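Local atomic coordinates of chitin-binding domain 3 protein (Micromonospora aurantiaca ATCC 27029, PDB entry 5OPF), a protein that probably cleaves crystalline polysaccharides such as cellulose or chitin by oxidation, as a copper-dependent lytic polysaccharide monooxygenase. Residues 106-111 / 181-186; 15-20 / 32-37. One frame throughout, in Å; residues are numbered along the deposited sequence. Where two conformers were deposited one is given.

Contact 1 (106-111 / 181-186); sequences ASHGAD and LDQSYY. With CU (copper (II) ion), chain B.
H108 meets Q183 and Y185 in a small metal-site contact, between the turn that leads into strand 110-118 and the start of strand 183-192. No hydrogen bond crosses it; copper is the common neighbour. H108 NE2 binds the copper at 2.0 Å, while Y185 OH stands 3.0 Å from the copper and 3.9 Å from H108 NE2. The two side chains cross at about a right angle. A106 CB sits over one face of the imidazole, offset toward its rim, and H180 stacks with the same ring. Q183 is the second-shell piece: with its CG opposite the backbone N (chi1 -175°) and the chain extended beyond, OE1 arrives next to the tyrosine hydroxyl. Y185 OH donates to Q183 OE1 at 2.6 Å, from 64° above the carbonyl plane, and Q183 NE2 is held by E54. A leucine at this position would probably leave the Y185 hydroxyl without that acceptor and E54 without its amide donor. Y185 OH also hydrogen-bonds with H1 N, itself a copper ligand. H1 and H108 on the copper make the histidine brace of lytic polysaccharide monooxygenases, with the Y185 hydroxyl close by at a distance too long for a ligand bond.

Contact 2 (15-20 / 32-37); sequences WQRWGG and PMCWQA
The indole of W18 and the guanidinium of R17 both receive C34 obliquely, and the remaining surroundings of the indole include M27 and Q30 of helix 27-30. This is a disulfide-tied helix pair with a Cys sulfur-aromatic contact: C34, on helix 32-40, is bonded to C14 one turn before W18 on helix 10-18. C34 CB touches W18 CD1 at 3.8 Å, an apolar contact at the pyrrole part of the indole. C34 SG lies 4.9 Å from the centroid of the W18 five-membered ring, 68° off the ring normal, so the sulfur is well displaced from the ring axis. With SG opposite its carbonyl carbon (chi1 -70°), C34 directs the sulfur at the neighbouring helix, where R17 NH2 comes within 3.4 Å of C34 SG. That approach is a plain contact; the charge of the arginine is met by D31, through a salt bridge from R17 NH1, while R17 NE bonds to S13 OG. D31 is the shared polar partner here, since its OD2 also accepts from W18 NE1 and its OD1 from C34 N. It thus joins both helices beside the disulfide. The contact is structural packing, far from the copper. Farther along helix 32-40, Q36, also bonded to A82 O and T85, turns its side chain back along its own helix: Q36 NE2 donates to M33 O at 2.9 Å, in the carbonyl plane and on a lone pair, while A37 N reaches the same M33 O at 3.2 Å.

From the N terminus, H1 binds the copper and strand 2-6 carries the chain away to helix 10-18. Contact 2 closes first, bringing helix 32-40 back after a loop of 11 residues that includes helix 27-30. The chain then runs through the remaining helices and strand 97-104 before contact 1 opens; 69 residues, rich in strand and without helix, pass before strand 183-192 returns to the copper. The two contacts are therefore in series, neither enclosing nor crossing the other. Their centres are 26 Å apart on opposite sides of the chain's centre: contact 2 joins two helices, contact 1 joins the loop before strand 110-118 to strand 183-192 at the metal.

Contact 1 (106-111 / 181-186)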
loop_
_atom_site.group_PDB
_atom_site.type_symbol
_atom_site.label_atom_id
_atom_site.label_comp_id
_atom_site.label_asym_id
_atom_site.label_seq_id
_atom_site.Cartn_x
_atom_site.Cartn_y
_atom_site.Cartn_z
ATOM N N ALA A 106 -6.198 -1.309 15.246
ATOM C CA ALA A 106 -7.511 -1.656 15.765
ATOM C C ALA A 106 -7.679 -3.120 16.146
ATOM O O ALA A 106 -8.741 -3.477 16.672
ATOM C CB ALA A 106 -8.583 -1.288 14.736
ATOM N N SER A 107 -6.689 -3.976 15.891
ATOM C CA SER A 107 -6.759 -5.393 16.254
ATOM C C SER A 107 -7.970 -6.096 15.631
ATOM O O SER A 107 -8.701 -6.832 16.298
ATOM C CB SER A 107 -6.719 -5.573 17.773
ATOM O OG SER A 107 -5.498 -5.052 18.291
ATOM N N HIS A 108 -8.176 -5.872 14.331
ATOM C CA HIS A 108 -9.291 -6.490 13.616
ATOM C C HIS A 108 -9.058 -7.951 13.252
ATOM O O HIS A 108 -10.032 -8.655 12.952
ATOM C CB HIS A 108 -9.526 -5.788 12.276
ATOM C CG HIS A 108 -9.932 -4.342 12.356
ATOM N ND1 HIS A 108 -10.898 -3.868 13.215
ATOM C CD2 HIS A 108 -9.565 -3.285 11.588
ATOM C CE1 HIS A 108 -11.085 -2.578 12.990
ATOM N NE2 HIS A 108 -10.291 -2.198 12.009
ATOM N N GLY A 109 -7.814 -8.424 13.226
ATOM C CA GLY A 109 -7.512 -9.702 12.606
ATOM C C GLY A 109 -7.556 -9.644 11.090
ATOM O O GLY A 109 -7.945 -8.634 10.482
ATOM N N ALA A 110 -7.157 -10.737 10.457
ATOM C CA ALA A 110 -7.244 -10.873 9.010
ATOM C C ALA A 110 -7.906 -12.189 8.620
ATOM O O ALA A 110 -7.582 -13.250 9.167
ATOM C CB ALA A 110 -5.851 -10.843 8.357
ATOM N N ASP A 111 -8.794 -12.122 7.627
ATOM C CA ASP A 111 -9.214 -13.334 6.930
ATOM C C ASP A 111 -8.088 -13.821 6.031
ATOM O O ASP A 111 -7.898 -15.037 5.851
ATOM C CB ASP A 111 -10.472 -13.071 6.087
ATOM C CG ASP A 111 -11.717 -12.799 6.908
ATOM O OD1 ASP A 111 -11.696 -12.852 8.156
ATOM O OD2 ASP A 111 -12.770 -12.578 6.270
ATOM N N LEU A 181 -15.534 -7.341 9.791
ATOM C CA LEU A 181 -16.463 -6.716 8.866
ATOM C C LEU A 181 -15.961 -7.089 7.484
ATOM O O LEU A 181 -14.777 -7.387 7.324
ATOM C CB LEU A 181 -16.397 -5.194 9.058
ATOM C CG LEU A 181 -17.438 -4.287 8.421
ATOM C CD1 LEU A 181 -18.806 -4.526 9.041
ATOM C CD2 LEU A 181 -17.033 -2.835 8.597
ATOM N N ASP A 182 -16.846 -7.065 6.478
ATOM C CA ASP A 182 -16.353 -7.153 5.095
ATOM C C ASP A 182 -15.754 -5.801 4.733
ATOM O O ASP A 182 -16.429 -4.914 4.210
ATOM C CB ASP A 182 -17.433 -7.564 4.103
ATOM C CG ASP A 182 -16.905 -7.662 2.676
ATOM O OD1 ASP A 182 -15.673 -7.562 2.476
ATOM O OD2 ASP A 182 -17.729 -7.855 1.753
ATOM N N GLN A 183 -14.478 -5.641 5.068
ATOM C CA GLN A 183 -13.732 -4.405 4.903
ATOM C C GLN A 183 -12.347 -4.796 4.420
ATOM O O GLN A 183 -11.698 -5.646 5.040
ATOM C CB GLN A 183 -13.637 -3.677 6.244
ATOM C CG GLN A 183 -12.982 -2.313 6.185
ATOM C CD GLN A 183 -12.758 -1.733 7.571
ATOM O OE1 GLN A 183 -11.906 -2.202 8.310
ATOM N NE2 GLN A 183 -13.541 -0.731 7.937
ATOM N N SER A 184 -11.930 -4.213 3.305
ATOM C CA SER A 184 -10.694 -4.594 2.642
ATOM C C SER A 184 -9.851 -3.364 2.343
ATOM O O SER A 184 -10.368 -2.320 1.938
ATOM C CB SER A 184 -11.030 -5.368 1.358
ATOM O OG SER A 184 -12.046 -4.728 0.603
ATOM N N TYR A 185 -8.537 -3.509 2.526
ATOM C CA TYR A 185 -7.582 -2.420 2.392
ATOM C C TYR A 185 -6.605 -2.722 1.261
ATOM O O TYR A 185 -6.209 -3.876 1.059
ATOM C CB TYR A 185 -6.775 -2.239 3.684
ATOM C CG TYR A 185 -7.568 -1.858 4.914
ATOM C CD1 TYR A 185 -8.463 -2.745 5.504
ATOM C CD2 TYR A 185 -7.387 -0.618 5.535
ATOM C CE1 TYR A 185 -9.158 -2.407 6.661
ATOM C CE2 TYR A 185 -8.081 -0.272 6.682
ATOM C CZ TYR A 185 -8.973 -1.162 7.239
ATOM O OH TYR A 185 -9.659 -0.810 8.386
ATOM N N TYR A 186 -6.175 -1.666 0.561
ATOM C CA TYR A 186 -5.442 -1.789 -0.698
ATOM C C TYR A 186 -4.214 -0.890 -0.641
ATOM O O TYR A 186 -4.337 0.337 -0.726
ATOM C CB TYR A 186 -6.353 -1.397 -1.867
ATOM C CG TYR A 186 -7.578 -2.277 -1.906
ATOM C CD1 TYR A 186 -7.536 -3.523 -2.514
ATOM C CD2 TYR A 186 -8.765 -1.880 -1.307
ATOM C CE1 TYR A 186 -8.649 -4.366 -2.506
ATOM C CE2 TYR A 186 -9.880 -2.702 -1.300
ATOM C CZ TYR A 186 -9.822 -3.946 -1.899
ATOM O OH TYR A 186 -10.951 -4.743 -1.886
HETATM CU CU CU B . -10.194 -0.346 11.291
#

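Contact 2 (15-20 / 32-37)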
loop_
_atom_site.group_PDB
_atom_site.type_symbol
_atom_site.label_atom_id
_atom_site.label_comp_id
_atom_site.label_asym_id
_atom_site.label_seq_id
_atom_site.Cartn_x
_atom_site.Cartn_y
_atom_site.Cartn_z
ATOM N N TRP A 15 3.159 10.449 4.560
ATOM C CA TRP A 15 2.836 10.923 5.904
ATOM C C TRP A 15 4.060 10.899 6.808
ATOM O O TRP A 15 4.358 11.878 7.503
ATOM C CB TRP A 15 1.711 10.067 6.497
ATOM C CG TRP A 15 1.421 10.406 7.929
ATOM C CD1 TRP A 15 0.695 11.459 8.393
ATOM C CD2 TRP A 15 1.856 9.679 9.074
ATOM N NE1 TRP A 15 0.653 11.438 9.769
ATOM C CE2 TRP A 15 1.365 10.353 10.211
ATOM C CE3 TRP A 15 2.618 8.524 9.248
ATOM C CZ2 TRP A 15 1.603 9.902 11.509
ATOM C CZ3 TRP A 15 2.865 8.077 10.535
ATOM C CH2 TRP A 15 2.362 8.770 11.651
ATOM N N GLN A 16 4.785 9.785 6.819
ATOM C CA GLN A 16 5.944 9.665 7.690
ATOM C C GLN A 16 7.003 10.698 7.329
ATOM O O GLN A 16 7.579 11.356 8.206
ATOM C CB GLN A 16 6.503 8.253 7.529
ATOM C CG GLN A 16 7.424 7.735 8.600
ATOM C CD GLN A 16 7.643 6.230 8.435
ATOM O OE1 GLN A 16 7.658 5.707 7.315
ATOM N NE2 GLN A 16 7.778 5.530 9.547
ATOM N N ARG A 17 7.289 10.848 6.033
ATOM C CA ARG A 17 8.423 11.678 5.645
ATOM C C ARG A 17 8.100 13.164 5.622
ATOM O O ARG A 17 8.992 13.976 5.873
ATOM C CB ARG A 17 8.990 11.221 4.305
ATOM C CG ARG A 17 9.673 9.863 4.422
ATOM C CD ARG A 17 10.261 9.303 3.121
ATOM N NE ARG A 17 9.233 9.091 2.106
ATOM C CZ ARG A 17 8.991 9.909 1.085
ATOM N NH1 ARG A 17 9.730 10.986 0.877
ATOM N NH2 ARG A 17 8.017 9.631 0.245
ATOM N N TRP A 18 6.858 13.544 5.336
ATOM C CA TRP A 18 6.492 14.948 5.188
ATOM C C TRP A 18 5.428 15.439 6.159
ATOM O O TRP A 18 5.151 16.645 6.170
ATOM C CB TRP A 18 6.007 15.244 3.755
ATOM C CG TRP A 18 7.039 15.036 2.703
ATOM C CD1 TRP A 18 7.173 13.945 1.902
ATOM C CD2 TRP A 18 8.094 15.937 2.334
ATOM N NE1 TRP A 18 8.234 14.109 1.047
ATOM C CE2 TRP A 18 8.823 15.321 1.295
ATOM C CE3 TRP A 18 8.485 17.205 2.770
ATOM C CZ2 TRP A 18 9.920 15.931 0.691
ATOM C CZ3 TRP A 18 9.572 17.808 2.169
ATOM C CH2 TRP A 18 10.276 17.171 1.142
ATOM N N GLY A 19 4.823 14.573 6.976
ATOM C CA GLY A 19 3.740 15.032 7.832
ATOM C C GLY A 19 4.146 16.179 8.739
ATOM O O GLY A 19 3.359 17.104 8.973
ATOM N N GLY A 20 5.372 16.138 9.266
ATOM C CA GLY A 20 5.862 17.202 10.125
ATOM C C GLY A 20 6.160 18.500 9.402
ATOM O O GLY A 20 6.271 19.547 10.056
ATOM N N PRO A 32 8.059 15.148 -5.939
ATOM C CA PRO A 32 6.879 15.622 -6.682
ATOM C C PRO A 32 5.641 14.769 -6.480
ATOM O O PRO A 32 4.524 15.302 -6.512
ATOM C CB PRO A 32 7.357 15.609 -8.142
ATOM C CG PRO A 32 8.841 15.794 -8.044
ATOM C CD PRO A 32 9.258 15.074 -6.798
ATOM N N MET A 33 5.797 13.460 -6.287
ATOM C CA MET A 33 4.618 12.622 -6.094
ATOM C C MET A 33 3.954 12.885 -4.748
ATOM O O MET A 33 2.722 12.950 -4.671
ATOM C CB MET A 33 4.942 11.142 -6.272
ATOM C CG MET A 33 5.268 10.724 -7.699
ATOM S SD MET A 33 3.930 11.041 -8.906
ATOM C CE MET A 33 4.449 12.630 -9.566
ATOM N N CYS A 34 4.727 13.030 -3.669
ATOM C CA CYS A 34 4.087 13.422 -2.412
ATOM C C CYS A 34 3.516 14.839 -2.490
ATOM O O CYS A 34 2.461 15.115 -1.905
ATOM C CB CYS A 34 5.000 13.263 -1.194
ATOM S SG CYS A 34 5.346 11.554 -0.724
ATOM N N TRP A 35 4.180 15.747 -3.208
ATOM C CA TRP A 35 3.651 17.102 -3.340
ATOM C C TRP A 35 2.279 17.102 -4.006
ATOM O O TRP A 35 1.336 17.721 -3.500
ATOM C CB TRP A 35 4.633 17.991 -4.102
ATOM C CG TRP A 35 4.198 19.439 -4.249
ATOM C CD1 TRP A 35 3.856 20.065 -5.410
ATOM C CD2 TRP A 35 4.100 20.439 -3.213
ATOM N NE1 TRP A 35 3.547 21.385 -5.167
ATOM C CE2 TRP A 35 3.678 21.636 -3.827
ATOM C CE3 TRP A 35 4.303 20.430 -1.825
ATOM C CZ2 TRP A 35 3.470 22.818 -3.104
ATOM C CZ3 TRP A 35 4.101 21.611 -1.107
ATOM C CH2 TRP A 35 3.684 22.782 -1.751
ATOM N N GLN A 36 2.135 16.415 -5.148
ATOM C CA GLN A 36 0.830 16.424 -5.806
ATOM C C GLN A 36 -0.227 15.751 -4.939
ATOM O O GLN A 36 -1.401 16.143 -4.965
ATOM C CB GLN A 36 0.896 15.829 -7.220
ATOM C CG GLN A 36 1.368 14.382 -7.345
ATOM C CD GLN A 36 0.266 13.335 -7.249
ATOM O OE1 GLN A 36 -0.784 13.454 -7.894
ATOM N NE2 GLN A 36 0.514 12.289 -6.477
ATOM N N ALA A 37 0.168 14.765 -4.138
ATOM C CA ALA A 37 -0.782 14.121 -3.241
ATOM C C ALA A 37 -1.212 15.068 -2.124
ATOM O O ALA A 37 -2.407 15.238 -1.871
ATOM C CB ALA A 37 -0.189 12.829 -2.666
#